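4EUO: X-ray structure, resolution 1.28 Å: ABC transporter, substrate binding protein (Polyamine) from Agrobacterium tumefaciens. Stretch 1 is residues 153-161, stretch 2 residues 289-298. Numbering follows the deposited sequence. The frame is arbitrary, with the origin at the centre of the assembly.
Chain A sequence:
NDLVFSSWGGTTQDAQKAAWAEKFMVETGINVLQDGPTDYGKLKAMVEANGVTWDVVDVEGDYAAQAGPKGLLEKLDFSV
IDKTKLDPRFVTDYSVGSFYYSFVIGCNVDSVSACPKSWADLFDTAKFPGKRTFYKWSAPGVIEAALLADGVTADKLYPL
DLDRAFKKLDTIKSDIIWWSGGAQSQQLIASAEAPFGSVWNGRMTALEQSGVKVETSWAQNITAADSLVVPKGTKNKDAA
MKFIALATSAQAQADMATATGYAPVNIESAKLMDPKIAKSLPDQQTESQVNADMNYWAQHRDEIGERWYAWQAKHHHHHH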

# COMPACT_ATOMS: atom_id res chain seq x y z
N THR A 153 13.22 -14.71 -11.79
CA THR A 153 13.80 -14.60 -10.46
C THR A 153 13.66 -13.18 -9.96
O THR A 153 13.57 -12.23 -10.76
N ALA A 154 13.62 -13.03 -8.65
CA ALA A 154 13.41 -11.75 -8.00
C ALA A 154 14.31 -10.66 -8.54
O ALA A 154 13.82 -9.60 -8.93
N ASP A 155 15.61 -10.94 -8.66
CA ASP A 155 16.54 -9.93 -9.12
C ASP A 155 16.49 -9.59 -10.60
O ASP A 155 17.17 -8.64 -11.00
N LYS A 156 15.65 -10.28 -11.39
CA LYS A 156 15.58 -10.04 -12.83
C LYS A 156 14.21 -9.51 -13.28
O LYS A 156 13.90 -9.55 -14.47
N LEU A 157 13.41 -8.96 -12.37
CA LEU A 157 12.09 -8.48 -12.74
C LEU A 157 12.10 -7.25 -13.62
O LEU A 157 11.24 -7.13 -14.48
N TYR A 158 13.05 -6.34 -13.38
CA TYR A 158 13.06 -5.06 -14.08
C TYR A 158 14.14 -4.96 -15.15
O TYR A 158 15.27 -5.41 -14.91
N PRO A 159 13.84 -4.38 -16.32
CA PRO A 159 12.55 -3.80 -16.73
C PRO A 159 11.48 -4.86 -16.91
O PRO A 159 11.77 -5.98 -17.31
N LEU A 160 10.25 -4.51 -16.62
CA LEU A 160 9.18 -5.49 -16.67
C LEU A 160 8.91 -6.02 -18.07
O LEU A 160 8.85 -5.24 -19.01
N ASP A 161 8.70 -7.34 -18.18
CA ASP A 161 8.27 -7.93 -19.44
C ASP A 161 6.73 -7.99 -19.37
O ASP A 161 6.13 -8.97 -18.88
N GLN A 289 11.77 -12.78 -0.10
CA GLN A 289 11.07 -11.50 -0.30
C GLN A 289 11.55 -10.86 -1.60
O GLN A 289 12.72 -10.98 -1.99
N VAL A 290 10.63 -10.14 -2.25
CA VAL A 290 10.88 -9.42 -3.51
C VAL A 290 10.58 -7.95 -3.25
O VAL A 290 9.57 -7.64 -2.62
N ASN A 291 11.41 -7.03 -3.73
CA ASN A 291 11.17 -5.63 -3.50
C ASN A 291 10.67 -4.98 -4.77
O ASN A 291 11.41 -4.92 -5.74
N ALA A 292 9.42 -4.51 -4.80
CA ALA A 292 8.95 -3.82 -5.97
C ALA A 292 9.70 -2.51 -6.12
O ALA A 292 10.10 -1.88 -5.13
N ASP A 293 9.89 -2.11 -7.37
CA ASP A 293 10.66 -0.88 -7.65
C ASP A 293 9.70 0.23 -8.00
O ASP A 293 9.20 0.34 -9.13
N MET A 294 9.40 1.04 -7.00
CA MET A 294 8.44 2.12 -7.20
C MET A 294 8.98 3.24 -8.03
O MET A 294 8.19 3.95 -8.66
N ASN A 295 10.31 3.40 -8.07
CA ASN A 295 10.90 4.44 -8.92
C ASN A 295 10.79 4.03 -10.39
O ASN A 295 10.46 4.86 -11.24
N TYR A 296 10.97 2.76 -10.68
CA TYR A 296 10.79 2.26 -12.03
C TYR A 296 9.35 2.50 -12.47
O TYR A 296 9.09 3.02 -13.56
N TRP A 297 8.39 2.16 -11.61
CA TRP A 297 6.99 2.40 -11.91
C TRP A 297 6.71 3.90 -12.07
O TRP A 297 6.01 4.29 -13.02
N ALA A 298 7.28 4.75 -11.21
CA ALA A 298 7.03 6.20 -11.32
C ALA A 298 7.49 6.70 -12.70
O ALA A 298 6.79 7.49 -13.32

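Two tyrosines, one from each stretch, dominate this contact, which buries 451 Å² in total. Y158 points toward the second stretch in the m rotamer (chi1 -57°, chi2 -80°), which carries its ring across to the start of the helix at 294-298. There D293 N donates a hydrogen bond to Y158 OH (2.9 Å), and D293 CB lies over one face of the ring, 3.7 Å from its centroid, in a CH-pi contact. D293 itself is t (chi1 -173°), a conformation that places OD1 to accept from Y296 N (2.9 Å) and cap the helix.

Y296 answers from the first helical turn. Its CA-to-CB bond points toward the first stretch, and the t rotamer (chi1 176°) sets the ring against Y158, where Y158 CD1 comes within 3.5 Å of Y296 CD2; the two ring planes meet obliquely at 54°. The hydroxyl ends beside P159, which follows a cis peptide bond, with Y296 OH 3.4 Å from P159 CB, and accepts a long hydrogen bond from L160 N (3.3 Å to Y296 OH).

L160, m,t, sets CG 3.8 Å from Y296 CE2 and CD1 3.8 Å from NE1 of W297, whose m side chain starts sideways but brings its indole nearer. At the other end of the contact, V290 (t) receives L157, also m,t, with L157 CD1 3.5 Å from V290 CG1, while A154 CB packs 3.7 Å from V290 CG2.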

# COMPACT_ATOMS: atom_id res chain seq x y z
CB THR A 153 15.22 -15.14 -10.41
OG1 THR A 153 16.03 -14.32 -11.24
CG2 THR A 153 15.31 -16.59 -10.84
CB ALA A 154 13.57 -11.89 -6.51
CB ASP A 155 17.99 -10.23 -8.65
CG ASP A 155 18.49 -11.65 -8.81
OD1 ASP A 155 19.45 -12.02 -8.09
OD2 ASP A 155 17.90 -12.41 -9.62
CB LYS A 156 15.92 -11.33 -13.61
CG LYS A 156 17.30 -11.91 -13.28
CD LYS A 156 18.34 -11.63 -14.36
CE LYS A 156 18.39 -12.70 -15.43
NZ LYS A 156 19.35 -12.35 -16.51
CB LEU A 157 11.27 -8.14 -11.48
CG LEU A 157 10.74 -9.37 -10.75
CD1 LEU A 157 10.26 -8.95 -9.37
CD2 LEU A 157 9.59 -10.05 -11.52
CB TYR A 158 13.19 -3.90 -13.09
CG TYR A 158 12.09 -3.89 -12.06
CD1 TYR A 158 10.84 -3.39 -12.36
CD2 TYR A 158 12.29 -4.46 -10.80
CE1 TYR A 158 9.79 -3.45 -11.45
CE2 TYR A 158 11.24 -4.57 -9.89
CZ TYR A 158 9.99 -4.05 -10.22
OH TYR A 158 8.98 -4.09 -9.29
CB PRO A 159 12.88 -3.07 -18.04
CG PRO A 159 14.02 -3.86 -18.61
CD PRO A 159 14.84 -4.30 -17.41
CB LEU A 160 7.89 -4.86 -16.15
CG LEU A 160 7.89 -4.45 -14.68
CD1 LEU A 160 6.65 -3.62 -14.40
CD2 LEU A 160 8.03 -5.65 -13.73
CB ASP A 161 8.90 -9.30 -19.62
CG ASP A 161 8.64 -9.92 -20.97
OD1 ASP A 161 7.66 -9.50 -21.63
OD2 ASP A 161 9.32 -10.93 -21.30
CB GLN A 289 11.39 -10.59 0.88
CG GLN A 289 10.65 -9.24 0.88
CD GLN A 289 10.85 -8.53 2.17
OE1 GLN A 289 11.95 -8.06 2.47
NE2 GLN A 289 9.80 -8.38 2.96
CB VAL A 290 9.96 -10.01 -4.60
CG1 VAL A 290 10.07 -9.23 -5.91
CG2 VAL A 290 10.28 -11.49 -4.85
CB ASN A 291 12.47 -4.97 -3.01
CG ASN A 291 13.03 -5.67 -1.79
OD1 ASN A 291 14.15 -6.19 -1.81
ND2 ASN A 291 12.26 -5.74 -0.72
CB ALA A 292 7.44 -3.57 -5.91
CB ASP A 293 11.65 -1.13 -8.79
CG ASP A 293 12.60 0.02 -9.02
OD1 ASP A 293 12.28 1.15 -8.62
OD2 ASP A 293 13.69 -0.23 -9.57
CB MET A 294 7.92 2.65 -5.87
CG MET A 294 7.18 1.56 -5.05
SD MET A 294 6.38 2.27 -3.62
CE MET A 294 7.74 2.91 -2.68
CB ASN A 295 12.33 4.68 -8.51
CG ASN A 295 12.41 5.39 -7.18
OD1 ASN A 295 13.20 5.03 -6.30
ND2 ASN A 295 11.55 6.39 -6.99
CB TYR A 296 11.08 0.75 -12.10
CG TYR A 296 10.82 0.18 -13.47
CD1 TYR A 296 11.79 0.21 -14.46
CD2 TYR A 296 9.58 -0.41 -13.77
CE1 TYR A 296 11.54 -0.29 -15.72
CE2 TYR A 296 9.32 -0.90 -15.03
CZ TYR A 296 10.30 -0.85 -16.00
OH TYR A 296 10.02 -1.32 -17.24
CB TRP A 297 6.09 1.79 -10.83
CG TRP A 297 5.75 0.35 -11.09
CD1 TRP A 297 6.53 -0.75 -10.84
CD2 TRP A 297 4.53 -0.13 -11.62
NE1 TRP A 297 5.84 -1.89 -11.17
CE2 TRP A 297 4.60 -1.54 -11.64
CE3 TRP A 297 3.33 0.49 -11.99
CZ2 TRP A 297 3.53 -2.34 -12.05
CZ3 TRP A 297 2.26 -0.29 -12.38
CH2 TRP A 297 2.36 -1.69 -12.41
CB ALA A 298 7.80 6.92 -10.24